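Local coordinates for protein V-type ATP synthase alpha chain (Thermoplasma volcanium, PDB 4O1S) that belongs to the intein family, whose Hint-type splicing domain is a compact, nearly all-beta fold set within a V-type ATP synthase alpha chain, at residues 118-123 / 164-169; 4-9 / 93-98. All coordinates share one frame; numbering follows the deposited sequence.

Interaction 1: residues 118-123 / 164-169; sequences MIAAVA and LLVLHN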
loop_
_atom_site.group_PDB
_atom_site.type_symbol
_atom_site.label_atom_id
_atom_site.label_comp_id
_atom_site.label_asym_id
_atom_site.label_seq_id
_atom_site.Cartn_x
_atom_site.Cartn_y
_atom_site.Cartn_z
ATOM N N MET A 118 14.450 -0.771 -9.667
ATOM C CA MET A 118 14.596 -1.496 -8.401
ATOM C C MET A 118 13.727 -0.869 -7.329
ATOM O O MET A 118 13.972 0.268 -6.896
ATOM C CB MET A 118 16.062 -1.530 -7.956
ATOM C CG MET A 118 16.915 -2.350 -8.892
ATOM S SD MET A 118 18.674 -2.252 -8.570
ATOM C CE MET A 118 18.861 -3.617 -7.440
ATOM N N ILE A 119 12.693 -1.588 -6.904
ATOM C CA ILE A 119 11.777 -0.978 -5.962
ATOM C C ILE A 119 12.015 -1.473 -4.554
ATOM O O ILE A 119 12.520 -2.571 -4.350
ATOM C CB ILE A 119 10.298 -1.110 -6.384
ATOM C CG1 ILE A 119 9.839 -2.560 -6.383
ATOM C CG2 ILE A 119 10.086 -0.505 -7.759
ATOM C CD1 ILE A 119 8.323 -2.664 -6.626
ATOM N N ALA A 120 11.669 -0.626 -3.599
ATOM C CA ALA A 120 11.893 -0.884 -2.190
ATOM C C ALA A 120 10.925 -1.937 -1.638
ATOM O O ALA A 120 9.702 -1.836 -1.787
ATOM C CB ALA A 120 11.776 0.422 -1.404
ATOM N N ALA A 121 11.502 -2.949 -1.006
ATOM C CA ALA A 121 10.753 -3.993 -0.356
ATOM C C ALA A 121 11.391 -4.198 1.004
ATOM O O ALA A 121 12.479 -3.697 1.257
ATOM C CB ALA A 121 10.838 -5.255 -1.158
ATOM N N VAL A 122 10.726 -4.941 1.879
ATOM C CA VAL A 122 11.289 -5.251 3.179
ATOM C C VAL A 122 11.512 -6.758 3.345
ATOM O O VAL A 122 10.600 -7.554 3.122
ATOM C CB VAL A 122 10.361 -4.752 4.256
ATOM C CG1 VAL A 122 10.819 -5.223 5.612
ATOM C CG2 VAL A 122 10.319 -3.262 4.199
ATOM N N ALA A 123 12.727 -7.149 3.730
ATOM C CA ALA A 123 13.045 -8.561 3.952
ATOM C C ALA A 123 12.310 -9.169 5.171
ATOM O O ALA A 123 12.152 -8.517 6.216
ATOM C CB ALA A 123 14.546 -8.719 4.112
ATOM N N LEU A 164 6.073 -7.719 0.936
ATOM C CA LEU A 164 6.364 -6.548 1.746
ATOM C C LEU A 164 6.931 -5.385 0.934
ATOM O O LEU A 164 8.014 -4.859 1.234
ATOM C CB LEU A 164 7.323 -6.904 2.885
ATOM C CG LEU A 164 7.072 -8.179 3.686
ATOM C CD1 LEU A 164 8.100 -8.288 4.767
ATOM C CD2 LEU A 164 5.717 -8.193 4.314
ATOM N N LEU A 165 6.205 -4.986 -0.102
ATOM C CA LEU A 165 6.582 -3.783 -0.824
ATOM C C LEU A 165 6.270 -2.552 0.028
ATOM O O LEU A 165 5.405 -2.582 0.940
ATOM C CB LEU A 165 5.864 -3.710 -2.160
ATOM C CG LEU A 165 6.205 -4.874 -3.089
ATOM C CD1 LEU A 165 5.135 -5.039 -4.165
ATOM C CD2 LEU A 165 7.579 -4.658 -3.727
ATOM N N VAL A 166 6.999 -1.477 -0.264
ATOM C CA VAL A 166 6.923 -0.276 0.528
ATOM C C VAL A 166 6.229 0.770 -0.309
ATOM O O VAL A 166 6.730 1.159 -1.386
ATOM C CB VAL A 166 8.331 0.228 0.945
ATOM C CG1 VAL A 166 8.206 1.479 1.840
ATOM C CG2 VAL A 166 9.119 -0.885 1.644
ATOM N N LEU A 167 5.085 1.236 0.188
ATOM C CA LEU A 167 4.211 2.081 -0.617
ATOM C C LEU A 167 4.105 3.463 -0.027
ATOM O O LEU A 167 3.761 3.624 1.146
ATOM C CB LEU A 167 2.844 1.424 -0.762
ATOM C CG LEU A 167 3.015 0.043 -1.406
ATOM C CD1 LEU A 167 1.850 -0.905 -1.217
ATOM C CD2 LEU A 167 3.290 0.249 -2.873
ATOM N N HIS A 168 4.434 4.461 -0.837
ATOM C CA HIS A 168 4.317 5.850 -0.403
ATOM C C HIS A 168 2.916 6.427 -0.605
ATOM O O HIS A 168 2.642 7.109 -1.607
ATOM C CB HIS A 168 5.324 6.736 -1.110
ATOM C CG HIS A 168 5.358 8.118 -0.565
ATOM N ND1 HIS A 168 5.210 9.239 -1.356
ATOM C CD2 HIS A 168 5.482 8.575 0.704
ATOM C CE1 HIS A 168 5.267 10.320 -0.604
ATOM N NE2 HIS A 168 5.435 9.945 0.657
ATOM N N ASN A 169 2.043 6.170 0.361
ATOM C CA ASN A 169 0.654 6.592 0.264
ATOM C C ASN A 169 0.467 7.958 0.933
ATOM O O ASN A 169 -0.626 8.538 0.889
ATOM C CB ASN A 169 -0.222 5.581 0.977
ATOM C CG ASN A 169 -0.013 5.628 2.468
ATOM O OD1 ASN A 169 1.040 6.087 2.945
ATOM N ND2 ASN A 169 -1.009 5.177 3.223
HETATM O O HOH W 1 8.848 0.701 -3.188
#
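A single antiparallel beta bridge, Ala121 with Leu165, ties strand 118-122 to strand 165-168 in the all-beta Hint fold of this intein. The two are a non-hydrogen-bonded pair with CA atoms 4.2 Å apart, and one backbone bond closes the bridge at each end. Val166 N donates to Ala120 O at 3.1 Å; Val122 N donates to Leu164 O at 2.8 Å. The strand directions differ by 111°, consistent with pairing confined to this one bridge. On the Ala120 side a water sits within hydrogen-bonding distance of both Ala120 O and Val166 O, spanning the two backbones where they diverge.

Apolar side chains fill in around the bridge. Val122 and Val166 cross at about a right angle, CG2 against CG2 at 3.7 Å, and Ala120 CB packs on Val166 CB. Phe98 of strand 96-101 touches both Ala120 and Val166, while Ile159 touches Val122 and Leu164. Leu164 lays CB, CG and CD1 against Val122 O. Ile119 holds CG1 between its backbone N and carbonyl carbon (chi1 65°), and the extended branch ends with CD1 3.6 Å from Leu165 CD2, a methyl that also reaches Ala121 CB.

Interaction 2: residues 4-9 / 93-98; sequences KAVSGE and PVHKLF. Unlike the reference sequence in segment 4-9: Ala5 (reference Cys). With SO4 (sulfate ion), chain F.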
loop_
_atom_site.group_PDB
_atom_site.type_symbol
_atom_site.label_atom_id
_atom_site.label_comp_id
_atom_site.label_asym_id
_atom_site.label_seq_id
_atom_site.Cartn_x
_atom_site.Cartn_y
_atom_site.Cartn_z
ATOM N N LYS A 4 -4.125 8.202 -4.554
ATOM C CA LYS A 4 -3.308 7.024 -4.342
ATOM C C LYS A 4 -4.105 5.931 -3.636
ATOM O O LYS A 4 -4.692 6.180 -2.573
ATOM C CB LYS A 4 -2.087 7.396 -3.522
ATOM C CG LYS A 4 -1.110 8.183 -4.330
ATOM C CD LYS A 4 0.131 8.464 -3.551
ATOM C CE LYS A 4 0.060 9.853 -2.982
ATOM N NZ LYS A 4 1.218 10.680 -3.427
ATOM N N ALA A 5 -4.125 4.730 -4.220
ATOM C CA ALA A 5 -4.847 3.611 -3.630
ATOM C C ALA A 5 -4.336 2.245 -4.160
ATOM O O ALA A 5 -3.540 2.186 -5.106
ATOM C CB ALA A 5 -6.364 3.776 -3.864
ATOM N N VAL A 6 -4.788 1.155 -3.541
ATOM C CA VAL A 6 -4.366 -0.182 -3.935
ATOM C C VAL A 6 -5.570 -1.113 -4.161
ATOM O O VAL A 6 -6.713 -0.827 -3.747
ATOM C CB VAL A 6 -3.437 -0.807 -2.867
ATOM C CG1 VAL A 6 -2.241 0.117 -2.587
ATOM C CG2 VAL A 6 -4.220 -1.077 -1.590
ATOM N N SER A 7 -5.312 -2.223 -4.842
ATOM C CA SER A 7 -6.352 -3.200 -5.100
ATOM C C SER A 7 -6.807 -3.826 -3.792
ATOM O O SER A 7 -6.066 -3.849 -2.803
ATOM C CB SER A 7 -5.841 -4.278 -6.049
ATOM O OG SER A 7 -6.441 -5.522 -5.738
ATOM N N GLY A 8 -8.025 -4.349 -3.786
ATOM C CA GLY A 8 -8.600 -4.848 -2.554
ATOM C C GLY A 8 -7.944 -6.140 -2.133
ATOM O O GLY A 8 -8.148 -6.626 -1.013
ATOM N N GLU A 9 -7.150 -6.703 -3.041
ATOM C CA GLU A 9 -6.520 -8.003 -2.808
ATOM C C GLU A 9 -5.205 -7.813 -2.091
ATOM O O GLU A 9 -4.560 -8.769 -1.711
ATOM C CB GLU A 9 -6.281 -8.718 -4.133
ATOM C CG GLU A 9 -7.565 -9.035 -4.874
ATOM C CD GLU A 9 -8.382 -10.118 -4.172
ATOM O OE1 GLU A 9 -7.754 -10.989 -3.510
ATOM O OE2 GLU A 9 -9.641 -10.098 -4.291
ATOM N N PRO A 93 -2.545 4.342 -10.668
ATOM C CA PRO A 93 -1.433 4.945 -11.425
ATOM C C PRO A 93 -0.681 6.044 -10.692
ATOM O O PRO A 93 0.536 6.142 -10.913
ATOM C CB PRO A 93 -2.114 5.521 -12.660
ATOM C CG PRO A 93 -3.266 4.653 -12.873
ATOM C CD PRO A 93 -3.753 4.213 -11.497
ATOM N N VAL A 94 -1.368 6.839 -9.856
ATOM C CA VAL A 94 -0.714 7.936 -9.123
ATOM C C VAL A 94 -0.015 7.501 -7.826
ATOM O O VAL A 94 0.735 8.283 -7.238
ATOM C CB VAL A 94 -1.657 9.144 -8.834
ATOM C CG1 VAL A 94 -2.066 9.825 -10.105
ATOM C CG2 VAL A 94 -2.883 8.723 -8.067
ATOM N N HIS A 95 -0.262 6.264 -7.391
ATOM C CA HIS A 95 0.440 5.697 -6.244
ATOM C C HIS A 95 1.936 5.651 -6.496
ATOM O O HIS A 95 2.372 5.476 -7.637
ATOM C CB HIS A 95 -0.058 4.289 -5.947
ATOM C CG HIS A 95 -0.037 3.948 -4.499
ATOM N ND1 HIS A 95 0.939 4.418 -3.647
ATOM C CD2 HIS A 95 -0.890 3.227 -3.735
ATOM C CE1 HIS A 95 0.696 3.983 -2.425
ATOM N NE2 HIS A 95 -0.407 3.256 -2.450
ATOM N N LYS A 96 2.717 5.800 -5.423
ATOM C CA LYS A 96 4.182 5.905 -5.527
ATOM C C LYS A 96 4.945 4.749 -4.921
ATOM O O LYS A 96 4.565 4.202 -3.872
ATOM C CB LYS A 96 4.694 7.202 -4.905
ATOM C CG LYS A 96 4.446 8.392 -5.784
ATOM C CD LYS A 96 4.564 9.693 -5.036
ATOM C CE LYS A 96 4.474 10.843 -6.027
ATOM N NZ LYS A 96 4.781 12.146 -5.404
ATOM N N LEU A 97 6.026 4.380 -5.602
ATOM C CA LEU A 97 6.949 3.378 -5.093
ATOM C C LEU A 97 8.269 4.095 -4.873
ATOM O O LEU A 97 8.448 5.237 -5.311
ATOM C CB LEU A 97 7.123 2.229 -6.086
ATOM C CG LEU A 97 5.991 1.261 -6.513
ATOM C CD1 LEU A 97 5.576 0.358 -5.404
ATOM C CD2 LEU A 97 4.750 1.968 -7.086
ATOM N N PHE A 98 9.191 3.437 -4.188
ATOM C CA PHE A 98 10.516 3.999 -3.977
ATOM C C PHE A 98 11.519 3.276 -4.851
ATOM O O PHE A 98 11.569 2.035 -4.860
ATOM C CB PHE A 98 10.913 3.859 -2.512
ATOM C CG PHE A 98 10.172 4.780 -1.611
ATOM C CD1 PHE A 98 10.504 6.139 -1.569
ATOM C CD2 PHE A 98 9.121 4.305 -0.829
ATOM C CE1 PHE A 98 9.809 7.019 -0.749
ATOM C CE2 PHE A 98 8.409 5.165 0.005
ATOM C CZ PHE A 98 8.747 6.527 0.045
HETATM S S SO4 F . -9.114 -6.701 -9.047
HETATM O O1 SO4 F . -7.735 -6.700 -8.532
HETATM O O2 SO4 F . -9.912 -5.652 -8.402
HETATM O O3 SO4 F . -9.089 -6.474 -10.496
HETATM O O4 SO4 F . -9.761 -7.991 -8.776
#
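Ser7 OG is gripped by two groups at the far end of the segment whose Lys4, Ala5 and Val6 meet His95: it accepts from Glu9 N at 3.0 Å, closing an ST turn with a nearly straight bond (170° at the hydrogen), and donates to sulfate O1 at 3.3 Å. Arg80 NH2 binds the same sulfate, which probably came from the crystallisation liquor.

Across the contact three neighbouring residues meet the His95 imidazole. Lys4 CB lies over one face, 4.2 Å from the ring centroid and 13° off its normal, a CH-pi contact offset toward the rim. Ala5 O sits at the ring edge, in plane, 3.2 Å from CD2. Val6 CG1 approaches obliquely, 3.6 Å from both CD2 and NE2. His95 closes the Thr-x-x-His signature, starting at Thr92, that marks block B of inteins; Ala5 stands where the reference sequence has Cys, the usual kind of first intein residue, and its backbone is hydrogen-bonded to Thr92. A weak bond from Lys96 N to His95 ND1 probably helps to set the rotation of the ring.

Lys4 CG, anti to its carbonyl carbon (chi1 -73°), rests against Val94 O at 3.4 Å and against His95 CA. Beyond it the chain bends at chi3 and chi4; Lys4 is poorly ordered, so the place of NZ near the Lys96 tail, 4.3 Å from Lys96 NZ, is approximate. Weak, long ion pairs with Ala170 OXT for Lys4 and Glu107 OE1 for Lys96 may offset the like charges.

In the fold
Interaction 2 joins residues 4-9 to 93-98, and interaction 1 follows in series with 118-123 and 164-169; their centres are 11 Å apart. Strands 96-101 and 165-168 are antiparallel neighbours in one sheet, so the contacts share it, with a probable hydrogen bond from His168 N to Lys96 O. Phe98 O also probably bonds Ala120 N, so strand 118-122, an edge strand of another four-stranded sheet, meets both central strands. Leu97 packs on Leu167, and Lys4 CD lies near His168 O. The beginning and end of the intein are thereby brought together around His95, whose side chain touches Asn169, as in other Hint domains.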